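Local coordinates for protein NAD(P)H-flavin oxidoreductase (PDB 3GBH) that probably acts as an NAD(P)H:FMN oxidoreductase of the nitroreductase family, an oligomeric enzyme that binds flavin mononucleotide, at residues B[24-29]-B[78-83]; B[29-34]-B[157-162]; B[87-92]-B[183-188]. One frame throughout, in Å; residues are numbered along the deposited sequence.

Contact 1. Residues B[24-29]-B[78-83]; sequences FDENYK and QLTTSS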
loop_
_atom_site.group_PDB
_atom_site.type_symbol
_atom_site.label_atom_id
_atom_site.label_comp_id
_atom_site.label_asym_id
_atom_site.label_seq_id
_atom_site.Cartn_x
_atom_site.Cartn_y
_atom_site.Cartn_z
ATOM N N PHE B 24 37.068 -7.310 8.428
ATOM C CA PHE B 24 36.976 -5.886 8.672
ATOM C C PHE B 24 38.326 -5.213 8.440
ATOM O O PHE B 24 39.366 -5.879 8.329
ATOM C CB PHE B 24 36.551 -5.630 10.111
ATOM C CG PHE B 24 35.284 -6.317 10.490
ATOM C CD1 PHE B 24 34.065 -5.678 10.332
ATOM C CD2 PHE B 24 35.303 -7.613 11.004
ATOM C CE1 PHE B 24 32.882 -6.316 10.679
ATOM C CE2 PHE B 24 34.103 -8.262 11.357
ATOM C CZ PHE B 24 32.905 -7.608 11.196
ATOM N N ASP B 25 38.283 -3.887 8.339
ATOM C CA ASP B 25 39.466 -3.077 8.224
ATOM C C ASP B 25 40.172 -3.066 9.596
ATOM O O ASP B 25 39.700 -2.503 10.594
ATOM C CB ASP B 25 39.101 -1.678 7.713
ATOM C CG ASP B 25 40.313 -0.763 7.539
ATOM O OD1 ASP B 25 41.428 -1.116 7.986
ATOM O OD2 ASP B 25 40.135 0.330 6.974
ATOM N N GLU B 26 41.319 -3.714 9.617
ATOM C CA GLU B 26 42.084 -3.924 10.832
ATOM C C GLU B 26 42.643 -2.626 11.404
ATOM O O GLU B 26 43.036 -2.576 12.572
ATOM C CB GLU B 26 43.238 -4.871 10.495
ATOM C CG GLU B 26 43.720 -5.750 11.618
ATOM C CD GLU B 26 45.000 -6.483 11.245
ATOM O OE1 GLU B 26 45.203 -6.728 10.036
ATOM O OE2 GLU B 26 45.810 -6.786 12.156
ATOM N N ASN B 27 42.702 -1.584 10.579
ATOM C CA ASN B 27 43.278 -0.300 10.981
ATOM C C ASN B 27 42.237 0.768 11.265
ATOM O O ASN B 27 42.577 1.902 11.566
ATOM C CB ASN B 27 44.196 0.188 9.889
ATOM C CG ASN B 27 45.354 -0.748 9.657
ATOM O OD1 ASN B 27 45.503 -1.296 8.564
ATOM N ND2 ASN B 27 46.171 -0.960 10.689
ATOM N N TYR B 28 40.963 0.408 11.147
ATOM C CA TYR B 28 39.888 1.320 11.453
ATOM C C TYR B 28 39.394 1.032 12.862
ATOM O O TYR B 28 39.050 -0.112 13.173
ATOM C CB TYR B 28 38.731 1.147 10.466
ATOM C CG TYR B 28 37.665 2.119 10.770
ATOM C CD1 TYR B 28 36.660 1.801 11.654
ATOM C CD2 TYR B 28 37.704 3.399 10.244
ATOM C CE1 TYR B 28 35.705 2.722 12.002
ATOM C CE2 TYR B 28 36.737 4.337 10.575
ATOM C CZ TYR B 28 35.739 3.988 11.465
ATOM O OH TYR B 28 34.754 4.875 11.839
ATOM N N LYS B 29 39.344 2.062 13.705
ATOM C CA LYS B 29 38.778 1.926 15.030
ATOM C C LYS B 29 37.617 2.915 15.205
ATOM O O LYS B 29 37.675 4.072 14.757
ATOM C CB LYS B 29 39.841 2.119 16.109
ATOM C CG LYS B 29 41.047 1.147 16.035
ATOM C CD LYS B 29 40.673 -0.348 16.191
ATOM C CE LYS B 29 41.834 -1.282 15.780
ATOM N NZ LYS B 29 41.417 -2.713 15.698
ATOM N N GLN B 78 37.574 -12.645 12.441
ATOM C CA GLN B 78 36.635 -11.629 12.861
ATOM C C GLN B 78 37.196 -10.946 14.100
ATOM O O GLN B 78 37.192 -9.727 14.175
ATOM C CB GLN B 78 35.237 -12.193 13.180
ATOM C CG GLN B 78 34.474 -12.796 12.013
ATOM C CD GLN B 78 34.663 -14.300 11.943
ATOM O OE1 GLN B 78 35.786 -14.791 11.965
ATOM N NE2 GLN B 78 33.557 -15.033 11.890
ATOM N N LEU B 79 37.680 -11.733 15.060
ATOM C CA LEU B 79 38.251 -11.181 16.293
ATOM C C LEU B 79 39.442 -10.257 16.024
ATOM O O LEU B 79 39.509 -9.142 16.561
ATOM C CB LEU B 79 38.719 -12.291 17.245
ATOM C CG LEU B 79 39.282 -11.784 18.579
ATOM C CD1 LEU B 79 38.199 -11.009 19.413
ATOM C CD2 LEU B 79 39.850 -12.923 19.361
ATOM N N THR B 80 40.393 -10.749 15.236
ATOM C CA THR B 80 41.577 -9.980 14.865
ATOM C C THR B 80 41.290 -8.662 14.162
ATOM O O THR B 80 41.829 -7.605 14.537
ATOM C CB THR B 80 42.442 -10.802 13.925
ATOM O OG1 THR B 80 42.938 -11.939 14.646
ATOM C CG2 THR B 80 43.627 -9.961 13.368
ATOM N N THR B 81 40.447 -8.718 13.136
ATOM C CA THR B 81 40.280 -7.576 12.248
ATOM C C THR B 81 39.242 -6.549 12.741
ATOM O O THR B 81 39.289 -5.380 12.350
ATOM C CB THR B 81 39.999 -8.032 10.815
ATOM O OG1 THR B 81 38.711 -8.654 10.747
ATOM C CG2 THR B 81 41.092 -9.025 10.321
ATOM N N SER B 82 38.317 -6.990 13.585
ATOM C CA SER B 82 37.225 -6.150 14.061
ATOM C C SER B 82 37.678 -4.905 14.833
ATOM O O SER B 82 38.727 -4.906 15.529
ATOM C CB SER B 82 36.279 -6.966 14.959
ATOM O OG SER B 82 36.917 -7.385 16.149
ATOM N N SER B 83 36.884 -3.848 14.734
ATOM C CA SER B 83 37.123 -2.680 15.577
ATOM C C SER B 83 36.898 -3.058 17.040
ATOM O O SER B 83 37.586 -2.570 17.920
ATOM C CB SER B 83 36.213 -1.530 15.172
ATOM O OG SER B 83 36.589 -1.044 13.896
HETATM O O HOH W 1 37.076 -2.192 11.135
HETATM O O HOH W 2 39.808 -2.863 13.542
HETATM O O HOH W 3 40.177 -3.347 18.117
#

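Contact 2. Residues B[29-34]-B[157-162]; sequences KIPREE and HGYDTN. With FMN (flavin mononucleotide), chain H.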
loop_
_atom_site.group_PDB
_atom_site.type_symbol
_atom_site.label_atom_id
_atom_site.label_comp_id
_atom_site.label_asym_id
_atom_site.label_seq_id
_atom_site.Cartn_x
_atom_site.Cartn_y
_atom_site.Cartn_z
ATOM N N LYS B 29 39.344 2.062 13.705
ATOM C CA LYS B 29 38.778 1.926 15.030
ATOM C C LYS B 29 37.617 2.915 15.205
ATOM O O LYS B 29 37.675 4.072 14.757
ATOM C CB LYS B 29 39.841 2.119 16.109
ATOM C CG LYS B 29 41.047 1.147 16.035
ATOM C CD LYS B 29 40.673 -0.348 16.191
ATOM C CE LYS B 29 41.834 -1.282 15.780
ATOM N NZ LYS B 29 41.417 -2.713 15.698
ATOM N N ILE B 30 36.558 2.436 15.829
ATOM C CA ILE B 30 35.325 3.193 16.023
ATOM C C ILE B 30 35.495 4.169 17.179
ATOM O O ILE B 30 35.826 3.757 18.275
ATOM C CB ILE B 30 34.157 2.244 16.293
ATOM C CG1 ILE B 30 33.921 1.342 15.058
ATOM C CG2 ILE B 30 32.895 3.026 16.634
ATOM C CD1 ILE B 30 32.909 0.247 15.283
ATOM N N PRO B 31 35.255 5.469 16.952
ATOM C CA PRO B 31 35.405 6.405 18.078
ATOM C C PRO B 31 34.426 6.096 19.202
ATOM O O PRO B 31 33.341 5.598 18.935
ATOM C CB PRO B 31 35.112 7.780 17.446
ATOM C CG PRO B 31 35.174 7.561 15.955
ATOM C CD PRO B 31 34.805 6.142 15.723
ATOM N N ARG B 32 34.791 6.371 20.454
ATOM C CA ARG B 32 33.865 6.063 21.573
ATOM C C ARG B 32 32.512 6.722 21.494
ATOM O O ARG B 32 31.533 6.084 21.807
ATOM C CB ARG B 32 34.464 6.343 22.945
ATOM C CG ARG B 32 35.333 5.201 23.358
ATOM C CD ARG B 32 35.654 5.129 24.830
ATOM N NE ARG B 32 36.729 4.163 25.061
ATOM C CZ ARG B 32 37.209 3.873 26.257
ATOM N NH1 ARG B 32 36.747 4.496 27.337
ATOM N NH2 ARG B 32 38.174 2.975 26.369
ATOM N N GLU B 33 32.472 7.970 21.039
ATOM C CA GLU B 33 31.220 8.742 20.922
ATOM C C GLU B 33 30.265 7.969 20.039
ATOM O O GLU B 33 29.087 7.827 20.332
ATOM C CB GLU B 33 31.501 10.164 20.349
ATOM C CG GLU B 33 30.369 11.224 20.542
ATOM C CD GLU B 33 30.722 12.642 19.957
ATOM O OE1 GLU B 33 31.933 12.934 19.729
ATOM O OE2 GLU B 33 29.783 13.468 19.746
ATOM N N GLU B 34 30.801 7.408 18.969
ATOM C CA GLU B 34 30.008 6.673 18.039
ATOM C C GLU B 34 29.554 5.309 18.591
ATOM O O GLU B 34 28.384 4.961 18.476
ATOM C CB GLU B 34 30.813 6.501 16.772
ATOM C CG GLU B 34 30.026 5.923 15.697
ATOM C CD GLU B 34 29.561 6.898 14.676
ATOM O OE1 GLU B 34 29.318 8.090 14.980
ATOM O OE2 GLU B 34 29.413 6.439 13.543
ATOM N N HIS B 157 24.901 3.436 10.862
ATOM C CA HIS B 157 26.108 4.267 11.025
ATOM C C HIS B 157 27.184 3.976 10.005
ATOM O O HIS B 157 28.218 4.647 9.992
ATOM C CB HIS B 157 26.707 4.074 12.420
ATOM C CG HIS B 157 25.981 4.810 13.489
ATOM N ND1 HIS B 157 26.569 5.822 14.221
ATOM C CD2 HIS B 157 24.728 4.658 13.978
ATOM C CE1 HIS B 157 25.696 6.274 15.106
ATOM N NE2 HIS B 157 24.575 5.583 14.980
ATOM N N GLY B 158 26.967 2.985 9.161
ATOM C CA GLY B 158 27.906 2.701 8.061
ATOM C C GLY B 158 28.842 1.532 8.398
ATOM O O GLY B 158 29.714 1.181 7.612
ATOM N N TYR B 159 28.632 0.924 9.556
ATOM C CA TYR B 159 29.454 -0.212 10.015
ATOM C C TYR B 159 28.804 -1.530 9.614
ATOM O O TYR B 159 27.667 -1.547 9.122
ATOM C CB TYR B 159 29.658 -0.148 11.539
ATOM C CG TYR B 159 30.376 1.093 11.950
ATOM C CD1 TYR B 159 31.609 1.396 11.408
ATOM C CD2 TYR B 159 29.825 1.985 12.857
ATOM C CE1 TYR B 159 32.276 2.544 11.745
ATOM C CE2 TYR B 159 30.495 3.151 13.214
ATOM C CZ TYR B 159 31.732 3.423 12.658
ATOM O OH TYR B 159 32.447 4.586 12.971
ATOM N N ASP B 160 29.541 -2.619 9.775
ATOM C CA ASP B 160 29.008 -3.947 9.590
ATOM C C ASP B 160 29.312 -4.796 10.790
ATOM O O ASP B 160 30.181 -4.458 11.595
ATOM C CB ASP B 160 29.558 -4.563 8.324
ATOM C CG ASP B 160 28.866 -4.010 7.079
ATOM O OD1 ASP B 160 27.700 -4.421 6.831
ATOM O OD2 ASP B 160 29.461 -3.153 6.378
ATOM N N THR B 161 28.577 -5.892 10.911
ATOM C CA THR B 161 28.700 -6.804 12.024
ATOM C C THR B 161 28.656 -8.260 11.580
ATOM O O THR B 161 28.295 -8.566 10.433
ATOM C CB THR B 161 27.571 -6.605 13.048
ATOM O OG1 THR B 161 26.308 -6.792 12.406
ATOM C CG2 THR B 161 27.670 -5.223 13.712
ATOM N N ASN B 162 29.003 -9.129 12.520
ATOM C CA ASN B 162 28.891 -10.596 12.363
ATOM C C ASN B 162 28.511 -11.145 13.717
ATOM O O ASN B 162 29.321 -11.085 14.673
ATOM C CB ASN B 162 30.207 -11.201 11.873
ATOM C CG ASN B 162 30.177 -12.743 11.713
ATOM O OD1 ASN B 162 31.222 -13.358 11.756
ATOM N ND2 ASN B 162 29.002 -13.345 11.501
HETATM N N1 FMN H . 29.004 -16.702 11.744
HETATM C C2 FMN H . 30.331 -17.068 11.919
HETATM O O2 FMN H . 31.178 -16.852 11.047
HETATM N N3 FMN H . 30.701 -17.700 13.077
HETATM C C4 FMN H . 29.769 -17.962 14.084
HETATM O O4 FMN H . 30.141 -18.543 15.121
HETATM C C4A FMN H . 28.442 -17.611 13.897
HETATM N N5 FMN H . 27.476 -17.885 14.849
HETATM C C5A FMN H . 26.255 -17.245 14.804
HETATM C C6 FMN H . 25.407 -17.222 15.925
HETATM C C7 FMN H . 24.190 -16.576 15.877
HETATM C C7M FMN H . 23.291 -16.565 17.084
HETATM C C8 FMN H . 23.788 -15.955 14.690
HETATM C C8M FMN H . 22.484 -15.229 14.563
HETATM C C9 FMN H . 24.619 -15.979 13.585
HETATM C C9A FMN H . 25.867 -16.610 13.616
HETATM N N10 FMN H . 26.725 -16.623 12.506
HETATM C C10 FMN H . 28.060 -16.981 12.705
HETATM C "C1'" FMN H . 26.363 -15.877 11.238
HETATM C "C2'" FMN H . 25.341 -16.725 10.482
HETATM O "O2'" FMN H . 25.975 -17.799 9.808
HETATM C "C3'" FMN H . 24.581 -15.832 9.495
HETATM O "O3'" FMN H . 23.827 -14.892 10.219
HETATM C "C4'" FMN H . 23.663 -16.593 8.539
HETATM O "O4'" FMN H . 24.457 -17.426 7.693
HETATM C "C5'" FMN H . 22.838 -15.613 7.709
HETATM O "O5'" FMN H . 23.697 -14.788 6.931
HETATM P P FMN H . 23.629 -13.198 7.071
HETATM O O1P FMN H . 24.604 -12.563 6.122
HETATM O O2P FMN H . 23.901 -12.858 8.507
HETATM O O3P FMN H . 22.235 -12.714 6.749
HETATM O O HOH W 4 30.373 6.398 11.230
#

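Contact 3. Residues B[87-92]-B[183-188]; sequences IIFGDL and YVPVLA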
loop_
_atom_site.group_PDB
_atom_site.type_symbol
_atom_site.label_atom_id
_atom_site.label_comp_id
_atom_site.label_asym_id
_atom_site.label_seq_id
_atom_site.Cartn_x
_atom_site.Cartn_y
_atom_site.Cartn_z
ATOM N N ILE B 87 30.828 -8.810 23.386
ATOM C CA ILE B 87 30.314 -10.042 23.983
ATOM C C ILE B 87 29.177 -9.652 24.913
ATOM O O ILE B 87 29.384 -8.903 25.866
ATOM C CB ILE B 87 31.387 -10.816 24.728
ATOM C CG1 ILE B 87 32.643 -10.975 23.848
ATOM C CG2 ILE B 87 30.860 -12.201 25.167
ATOM C CD1 ILE B 87 33.841 -11.653 24.567
ATOM N N ILE B 88 27.976 -10.152 24.620
ATOM C CA ILE B 88 26.782 -9.768 25.349
ATOM C C ILE B 88 26.431 -10.892 26.316
ATOM O O ILE B 88 26.298 -12.039 25.925
ATOM C CB ILE B 88 25.617 -9.502 24.407
ATOM C CG1 ILE B 88 25.956 -8.339 23.455
ATOM C CG2 ILE B 88 24.334 -9.196 25.192
ATOM C CD1 ILE B 88 25.129 -8.341 22.199
ATOM N N PHE B 89 26.349 -10.526 27.590
ATOM C CA PHE B 89 26.041 -11.398 28.683
ATOM C C PHE B 89 24.660 -11.015 29.209
ATOM O O PHE B 89 24.226 -9.877 29.061
ATOM C CB PHE B 89 27.049 -11.195 29.813
ATOM C CG PHE B 89 28.431 -11.689 29.515
ATOM C CD1 PHE B 89 29.326 -10.889 28.814
ATOM C CD2 PHE B 89 28.848 -12.946 29.963
ATOM C CE1 PHE B 89 30.601 -11.333 28.541
ATOM C CE2 PHE B 89 30.101 -13.409 29.707
ATOM C CZ PHE B 89 31.007 -12.601 28.983
ATOM N N GLY B 90 23.994 -11.974 29.826
ATOM C CA GLY B 90 22.730 -11.747 30.494
ATOM C C GLY B 90 22.975 -11.843 31.994
ATOM O O GLY B 90 23.672 -12.736 32.461
ATOM N N ASP B 91 22.439 -10.899 32.747
ATOM C CA ASP B 91 22.583 -10.900 34.213
ATOM C C ASP B 91 21.423 -11.706 34.816
ATOM O O ASP B 91 20.277 -11.295 34.749
ATOM C CB ASP B 91 22.580 -9.450 34.708
ATOM C CG ASP B 91 22.700 -9.320 36.183
ATOM O OD1 ASP B 91 22.916 -10.323 36.930
ATOM O OD2 ASP B 91 22.638 -8.158 36.590
ATOM N N LEU B 92 21.729 -12.853 35.405
ATOM C CA LEU B 92 20.701 -13.721 36.013
ATOM C C LEU B 92 20.141 -13.134 37.309
ATOM O O LEU B 92 19.122 -13.629 37.807
ATOM C CB LEU B 92 21.282 -15.123 36.309
ATOM C CG LEU B 92 21.783 -15.938 35.117
ATOM C CD1 LEU B 92 22.473 -17.229 35.610
ATOM C CD2 LEU B 92 20.654 -16.264 34.168
ATOM N N TYR B 183 26.667 -14.032 35.405
ATOM C CA TYR B 183 26.567 -13.503 34.043
ATOM C C TYR B 183 26.742 -14.599 32.999
ATOM O O TYR B 183 27.776 -15.225 32.957
ATOM C CB TYR B 183 27.607 -12.403 33.873
ATOM C CG TYR B 183 27.342 -11.244 34.813
ATOM C CD1 TYR B 183 26.288 -10.371 34.590
ATOM C CD2 TYR B 183 28.139 -11.041 35.940
ATOM C CE1 TYR B 183 26.035 -9.317 35.476
ATOM C CE2 TYR B 183 27.909 -9.994 36.812
ATOM C CZ TYR B 183 26.857 -9.133 36.584
ATOM O OH TYR B 183 26.634 -8.096 37.475
ATOM N N VAL B 184 25.715 -14.857 32.189
ATOM C CA VAL B 184 25.808 -15.928 31.181
ATOM C C VAL B 184 25.998 -15.339 29.786
ATOM O O VAL B 184 25.305 -14.423 29.429
ATOM C CB VAL B 184 24.586 -16.849 31.203
ATOM C CG1 VAL B 184 24.521 -17.572 32.578
ATOM C CG2 VAL B 184 23.314 -16.077 30.935
ATOM N N PRO B 185 26.946 -15.870 29.008
ATOM C CA PRO B 185 27.146 -15.348 27.644
ATOM C C PRO B 185 25.981 -15.696 26.732
ATOM O O PRO B 185 25.497 -16.825 26.756
ATOM C CB PRO B 185 28.423 -16.020 27.184
ATOM C CG PRO B 185 28.678 -17.149 28.113
ATOM C CD PRO B 185 27.788 -17.039 29.299
ATOM N N VAL B 186 25.500 -14.721 25.975
ATOM C CA VAL B 186 24.360 -14.943 25.089
ATOM C C VAL B 186 24.846 -15.067 23.647
ATOM O O VAL B 186 24.650 -16.083 22.989
ATOM C CB VAL B 186 23.321 -13.802 25.210
ATOM C CG1 VAL B 186 22.168 -14.044 24.226
ATOM C CG2 VAL B 186 22.790 -13.695 26.660
ATOM N N LEU B 187 25.509 -14.025 23.168
ATOM C CA LEU B 187 26.153 -14.081 21.868
ATOM C C LEU B 187 27.193 -12.999 21.778
ATOM O O LEU B 187 27.192 -12.099 22.615
ATOM C CB LEU B 187 25.136 -13.901 20.748
ATOM C CG LEU B 187 24.666 -12.532 20.362
ATOM C CD1 LEU B 187 23.943 -12.577 18.950
ATOM C CD2 LEU B 187 23.767 -11.975 21.440
ATOM N N ALA B 188 28.084 -13.124 20.792
ATOM C CA ALA B 188 29.087 -12.102 20.506
ATOM C C ALA B 188 28.731 -11.411 19.194
ATOM O O ALA B 188 27.983 -11.973 18.388
ATOM C CB ALA B 188 30.450 -12.710 20.430
HETATM O O HOH W 5 25.247 -5.941 36.503
#

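Contact 1. Residues B[24-29]-B[78-83]
The Phe24 ring meets the end of helix 76-81 with its edge: Thr81 OG1 lies near the ring plane, 3.6 Å from CD2, while Ser82 CA approaches the same carbon obliquely. Tyr28 also offers an edge, with Ser83 OG near its plane and 3.6 Å from CD1. Ala190 of strand 183-192 adds apolar packing to Phe24, and Leu5 does the same for Tyr28.

Thr81 suits its place because one hydroxyl serves both its own helix and the facing loop. With chi1 at 68°, OG1 sits between the backbone N and carbonyl carbon of its own residue; it donates to Arg77 O inside the helix and accepts from Phe24 N at 3.1 Å, along a nearly straight N-H (167°). Ser83 OG similarly donates to Tyr28 O over 2.7 Å, from above the carbonyl plane, and accepts a hydrogen bond from water 1, which donates its other O-H to Asp25 O. Between these bonds the backbones come close enough for Glu26 CA to make a C-H...O contact with Thr81 O at 3.5 Å. Asp25 helps shape this bend, a type I turn to Tyr28, because its OD1 accepts from Asn27 N in an Asx turn. Lys29 NZ donates to waters 2 and 3.

Thr81 and Ser83 thus offer hydroxyls to a loop amide, Phe24 N, and a loop carbonyl, Tyr28 O, while two waters hydrogen-bond the ammonium group. The chemistry implies a loop bonded to the end of helix 76-81, whose Gln78 lines the FMN pocket and bonds Asn162.

Contact 2. Residues B[29-34]-B[157-162]
Glu34 OE2 is gripped by His157 ND1 and by water 4. The His157 bond is 3.0 Å from ND1 to OE2 and nearly straight at 165°; it leaves in the plane of the imidazole but meets the oxygen from above the carboxylate. The two side chains come tip to tip, their planes 89° apart. The other oxygen, OE1, forms a salt bridge with Arg7. Water 4 also donates to His157 O.

The Tyr159 ring packs beside this pair. Ile30 CD1 sits over the centre of one ring face, 4.0 Å from the centroid in a CH-pi contact; the apolar Ile30 suits a ring face, its terminal methyl being the atom that reaches the centre. His157 O lies above the opposite face, offset toward the rim, and Glu34 CG is at the edge, 3.8 Å from CE2. The phenol oxygen finds its strongest partner in Tyr28, while Pro31 CD packs against it and Pro31 occupies the N-cap position, just before helix 32-42. Gly158, with positive phi, closes helix 132-156 in a Schellman motif and turns the chain toward Asn162, whose ND2 lies 3.4 Å from FMN N1.

A buried carboxylate between arginine and histidine would probably stay ionised, and its charge would favour a proton on His157 ND1.

Contact 3. Residues B[87-92]-B[183-188]
Tyr183 runs alongside Asp91 of the neighbouring strand, both side chains pointing the same way. Its CB lies 4.1 Å from Phe89 CD2. With CG anti to the carbonyl carbon (chi1 -63°), the ring sets off beside Asp91: CD1 lies near CA and CB of that residue, and CE1 comes to 3.4 Å from its CG, the carboxylate and ring planes 44° apart. At the tip, Tyr183 OH shares a 2.7 Å hydrogen bond with water 5, which also donates weakly to Asp91 OD2. The aspartate suits this place because Arg182 and Arg55 form salt bridges with its two oxygens.

On the same face, Phe89 CE2 packs on Pro185 CB at 4.0 Å. Val186 CG2 lies 3.8 Å from Gly90 N, and beyond the strand Leu92 CD1 meets Val184 CG1 at 3.7 Å. Two N-H groups converge on Ile88 O: Val186 N at 2.8 Å and Leu187 N in a weak bond of 3.5 Å. Regular pairing resumes at Phe89 with Pro185, followed by the hydrogen-bonded pair Gly90-Val184.

That doubled approach is a classic beta bulge, set between the two inner strands of the antiparallel sheet, which helices flank in the nitroreductase fold.

Contacts 1 and 2 are neighbours, their centres 10 Å apart and Lys29 common to both. Two probable hydrogen bonds tie them: Tyr28 OH to Tyr159 OH at 2.6 Å and Gln78 NE2 to Asn162 OD1 at 2.9 Å. The second pair belongs to the flavin pocket, the Gln78 side chain reaching to about 3 Å from a bound FMN, so contacts 1 and 2 meet there. Contact 3, centred 22 Å from contact 1 and 21 Å from contact 2, lies nearer the chain's centre (about 8 Å against 18 and 14 Å) and joins the sheet's two inner strands. Strand 183-192 borders strand 160-164, and Leu187 comes within about 4 Å of an FMN.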